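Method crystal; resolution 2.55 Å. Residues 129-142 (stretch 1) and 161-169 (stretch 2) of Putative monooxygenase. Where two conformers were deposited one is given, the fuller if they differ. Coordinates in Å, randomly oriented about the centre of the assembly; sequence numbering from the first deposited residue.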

# COMPACT_ATOMS: atom_id res chain seq x y z
N GLU A 129 3.55 -17.59 -15.03
CA GLU A 129 4.98 -17.30 -15.13
C GLU A 129 5.38 -15.99 -14.44
O GLU A 129 6.43 -15.93 -13.80
N PHE A 130 4.55 -14.95 -14.59
CA PHE A 130 4.82 -13.63 -14.02
C PHE A 130 4.79 -13.64 -12.51
O PHE A 130 5.61 -12.99 -11.86
N ALA A 131 3.84 -14.38 -11.96
CA ALA A 131 3.67 -14.46 -10.51
C ALA A 131 4.98 -14.87 -9.85
O ALA A 131 5.46 -14.21 -8.94
N GLU A 132 5.60 -15.92 -10.34
CA GLU A 132 6.84 -16.37 -9.73
C GLU A 132 7.95 -15.34 -9.93
O GLU A 132 8.80 -15.18 -9.05
N ILE A 133 7.91 -14.63 -11.06
CA ILE A 133 8.93 -13.62 -11.35
C ILE A 133 8.84 -12.43 -10.38
O ILE A 133 9.81 -12.08 -9.72
N ILE A 134 7.67 -11.83 -10.28
CA ILE A 134 7.53 -10.66 -9.42
C ILE A 134 7.77 -11.03 -7.97
O ILE A 134 8.38 -10.25 -7.25
N LYS A 135 7.31 -12.21 -7.54
CA LYS A 135 7.53 -12.63 -6.15
C LYS A 135 9.01 -12.54 -5.79
O LYS A 135 9.34 -11.99 -4.76
N ASN A 136 9.86 -13.07 -6.67
CA ASN A 136 11.32 -13.09 -6.48
C ASN A 136 11.89 -11.68 -6.42
O ASN A 136 12.66 -11.36 -5.52
N ILE A 137 11.50 -10.85 -7.38
CA ILE A 137 11.97 -9.48 -7.43
C ILE A 137 11.60 -8.70 -6.19
O ILE A 137 12.42 -7.95 -5.67
N VAL A 138 10.38 -8.85 -5.71
CA VAL A 138 9.95 -8.12 -4.54
C VAL A 138 10.75 -8.57 -3.31
O VAL A 138 11.07 -7.74 -2.48
N GLU A 139 11.07 -9.87 -3.21
CA GLU A 139 11.93 -10.37 -2.08
C GLU A 139 13.37 -9.85 -2.15
O GLU A 139 13.95 -9.51 -1.13
N THR A 140 13.93 -9.82 -3.36
CA THR A 140 15.26 -9.27 -3.57
C THR A 140 15.25 -7.81 -3.10
O THR A 140 16.17 -7.37 -2.39
N THR A 141 14.19 -7.08 -3.46
CA THR A 141 14.06 -5.67 -3.07
C THR A 141 14.08 -5.48 -1.56
O THR A 141 14.77 -4.61 -1.06
N PHE A 142 13.36 -6.32 -0.82
CA PHE A 142 13.29 -6.14 0.62
C PHE A 142 14.65 -6.28 1.27
O PHE A 142 14.92 -5.59 2.26
N LYS A 161 -4.53 -8.68 -11.64
CA LYS A 161 -4.21 -7.32 -11.24
C LYS A 161 -3.33 -7.35 -10.01
O LYS A 161 -3.82 -7.55 -8.91
N TRP A 162 -2.02 -7.21 -10.19
CA TRP A 162 -1.10 -7.20 -9.06
C TRP A 162 -0.94 -5.79 -8.47
O TRP A 162 -0.87 -4.82 -9.23
N CYS A 163 -0.88 -5.69 -7.14
CA CYS A 163 -0.75 -4.42 -6.43
C CYS A 163 0.46 -4.44 -5.55
O CYS A 163 0.56 -5.31 -4.68
N LEU A 164 1.35 -3.45 -5.74
CA LEU A 164 2.60 -3.37 -4.97
C LEU A 164 2.75 -2.04 -4.24
O LEU A 164 2.85 -0.99 -4.86
N PHE A 165 2.77 -2.11 -2.91
CA PHE A 165 3.01 -0.94 -2.07
C PHE A 165 4.37 -1.11 -1.47
O PHE A 165 4.67 -2.17 -0.93
N GLU A 166 5.19 -0.08 -1.54
CA GLU A 166 6.55 -0.16 -1.02
C GLU A 166 7.01 1.16 -0.44
O GLU A 166 6.75 2.21 -0.99
N VAL A 167 7.69 1.08 0.70
CA VAL A 167 8.21 2.25 1.39
C VAL A 167 9.73 2.13 1.49
O VAL A 167 10.22 1.05 1.75
N TYR A 168 10.45 3.24 1.25
CA TYR A 168 11.91 3.31 1.28
C TYR A 168 12.38 4.38 2.28
O TYR A 168 11.64 5.32 2.60
N LYS A 169 13.61 4.25 2.78
CA LYS A 169 14.11 5.20 3.80
C LYS A 169 14.28 6.60 3.20
O LYS A 169 14.07 7.63 3.89

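This is a small, almost wholly apolar contact in which one side of a helix lies along a strand running nearly parallel to it, held by side-chain packing with no hydrogen bond across. The axes approach to 11.2 Å at an angle of 14°, a spacing wide enough for a layer of side chains, and about 355 Å² of surface is buried, both sides summed.

The two backbones set the pattern. In the strand, alternate residues present their side chains to the helix: the CA-to-CB bonds of Trp162, Leu164 and Glu166 point toward it, whereas that of Cys163 points away and Phe165 and Val167 are out of reach. On the helix, Phe130, Ile134 and Thr141 point toward the strand and Ala131 and Val138 sideways, the spacing of three or four residues that keeps one side of a helix facing its neighbour.

Trp162, chi1 m, dominates the contact, since its broad indole can meet three helix residues at once. Phe130, chi1 t, directs its ring edge at the indole face, the Phe130 ring and the five-membered ring of Trp162 having centroids 5.1 Å apart and planes at 56°. Ile134, t at both chi angles, lays its CG2 methyl over the six-membered ring of Trp162, 4.1 Å from that ring's centroid and 18° off the normal, a CH-pi contact. Both neighbours lie over the same face. Ala131 suits the tightest spot: its CB is 3.4 Å from Trp162 CZ2, so the small side chain lets the indole come close to the helix. The indole NE1 is hydrogen-bonded just outside the stretches.

Farther along, Leu164 (chi1 t, chi2 p) meets Val138 (chi1 t), with Val138 CG2 4.1 Å from Leu164 CD1. Branched aliphatic groups suit this place because they fill space without needing polar partners.

At the far end the character changes. Thr141, chi1 m, brings its CG2 methyl to 3.5 Å from Tyr168 OH and 4.3 Å from Glu166 OE1. Threonine thus offers the strand a methyl while its hydroxyl is satisfied elsewhere in the structure. Tyr168, chi1 m, starts sideways, but its end comes nearer the helix, and its OH donates a short 2.5 Å hydrogen bond to OE1 of Glu166, whose chi1 is p. This bond gives the buried carboxylate a partner within the strand. On the helix, Lys135 NZ and Glu132 OE2 form a 2.9 Å salt bridge; the strand covers a little of Lys135, without a close contact.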

# COMPACT_ATOMS: atom_id res chain seq x y z
CB GLU A 129 5.43 -17.27 -16.60
CG GLU A 129 6.94 -17.01 -16.78
CD GLU A 129 7.41 -17.08 -18.25
OE1 GLU A 129 6.56 -17.09 -19.17
OE2 GLU A 129 8.64 -17.13 -18.46
CB PHE A 130 3.79 -12.63 -14.54
CG PHE A 130 3.93 -11.25 -13.96
CD1 PHE A 130 3.35 -10.93 -12.75
CD2 PHE A 130 4.61 -10.25 -14.65
CE1 PHE A 130 3.48 -9.63 -12.21
CE2 PHE A 130 4.72 -8.96 -14.13
CZ PHE A 130 4.15 -8.66 -12.91
CB ALA A 131 2.55 -15.44 -10.13
CB GLU A 132 7.23 -17.76 -10.28
CG GLU A 132 6.19 -18.86 -9.91
CD GLU A 132 5.97 -19.00 -8.39
OE1 GLU A 132 6.93 -19.42 -7.69
OE2 GLU A 132 4.84 -18.72 -7.89
CB ILE A 133 8.86 -13.12 -12.81
CG1 ILE A 133 9.25 -14.26 -13.78
CG2 ILE A 133 9.77 -11.93 -12.99
CD1 ILE A 133 9.10 -13.95 -15.29
CB ILE A 134 6.17 -9.94 -9.60
CG1 ILE A 134 6.21 -8.58 -8.91
CG2 ILE A 134 4.98 -10.80 -9.10
CD1 ILE A 134 5.03 -7.70 -9.20
CB LYS A 135 7.00 -14.05 -5.88
CG LYS A 135 5.47 -14.19 -5.70
CD LYS A 135 5.10 -15.68 -5.70
CE LYS A 135 3.62 -15.95 -5.59
NZ LYS A 135 3.36 -17.40 -5.73
CB ASN A 136 12.02 -13.85 -7.61
CG ASN A 136 11.70 -15.34 -7.62
OD1 ASN A 136 11.73 -16.01 -6.59
ND2 ASN A 136 11.44 -15.87 -8.81
CB ILE A 137 11.42 -8.73 -8.66
CG1 ILE A 137 12.12 -9.22 -9.94
CG2 ILE A 137 11.64 -7.22 -8.51
CD1 ILE A 137 13.65 -9.00 -9.98
CB VAL A 138 8.45 -8.26 -4.29
CG1 VAL A 138 8.05 -7.52 -3.03
CG2 VAL A 138 7.69 -7.73 -5.47
CB GLU A 139 11.95 -11.89 -1.98
CG GLU A 139 10.68 -12.44 -1.39
CD GLU A 139 10.67 -13.95 -1.26
OE1 GLU A 139 11.64 -14.60 -1.71
OE2 GLU A 139 9.67 -14.48 -0.71
CB THR A 140 15.71 -9.34 -5.05
OG1 THR A 140 15.49 -10.66 -5.57
CG2 THR A 140 17.19 -8.96 -5.19
CB THR A 141 12.76 -5.03 -3.64
OG1 THR A 141 12.86 -4.95 -5.07
CG2 THR A 141 12.56 -3.64 -3.11
CB PHE A 142 12.32 -7.12 1.28
CG PHE A 142 12.05 -6.80 2.74
CD1 PHE A 142 11.30 -5.68 3.08
CD2 PHE A 142 12.56 -7.59 3.76
CE1 PHE A 142 11.04 -5.38 4.40
CE2 PHE A 142 12.29 -7.29 5.09
CZ PHE A 142 11.52 -6.18 5.41
CB LYS A 161 -5.50 -6.58 -10.95
CG LYS A 161 -5.45 -5.06 -10.81
CD LYS A 161 -6.90 -4.50 -10.78
CE LYS A 161 -7.08 -3.14 -11.44
NZ LYS A 161 -7.00 -3.19 -12.94
CB TRP A 162 0.26 -7.73 -9.50
CG TRP A 162 0.20 -9.14 -9.84
CD1 TRP A 162 -0.29 -9.68 -10.99
CD2 TRP A 162 0.66 -10.23 -9.04
NE1 TRP A 162 -0.17 -11.05 -10.96
CE2 TRP A 162 0.41 -11.41 -9.77
CE3 TRP A 162 1.26 -10.32 -7.78
CZ2 TRP A 162 0.73 -12.68 -9.28
CZ3 TRP A 162 1.59 -11.58 -7.30
CH2 TRP A 162 1.31 -12.74 -8.04
CB CYS A 163 -1.96 -4.17 -5.54
SG CYS A 163 -3.53 -4.05 -6.43
CB LEU A 164 3.79 -3.57 -5.90
CG LEU A 164 5.13 -3.58 -5.18
CD1 LEU A 164 5.15 -4.76 -4.21
CD2 LEU A 164 6.34 -3.64 -6.15
CB PHE A 165 1.99 -0.83 -0.96
CG PHE A 165 2.17 0.39 -0.09
CD1 PHE A 165 2.02 1.67 -0.62
CD2 PHE A 165 2.45 0.27 1.27
CE1 PHE A 165 2.16 2.80 0.16
CE2 PHE A 165 2.59 1.40 2.08
CZ PHE A 165 2.46 2.67 1.52
CB GLU A 166 7.50 -0.67 -2.12
CG GLU A 166 7.34 -0.00 -3.47
CD GLU A 166 8.18 -0.64 -4.58
OE1 GLU A 166 9.03 -1.53 -4.29
OE2 GLU A 166 7.98 -0.25 -5.75
CB VAL A 167 7.57 2.39 2.76
CG1 VAL A 167 8.11 3.59 3.48
CG2 VAL A 167 6.03 2.48 2.62
CB TYR A 168 12.45 3.62 -0.11
CG TYR A 168 12.17 2.53 -1.13
CD1 TYR A 168 10.95 2.46 -1.78
CD2 TYR A 168 13.12 1.56 -1.43
CE1 TYR A 168 10.66 1.46 -2.68
CE2 TYR A 168 12.84 0.54 -2.35
CZ TYR A 168 11.60 0.50 -2.97
OH TYR A 168 11.30 -0.49 -3.89
CB LYS A 169 15.41 4.72 4.50
CG LYS A 169 16.72 4.99 3.76
CD LYS A 169 17.96 4.41 4.47
CE LYS A 169 19.21 4.68 3.60
NZ LYS A 169 20.42 3.94 4.02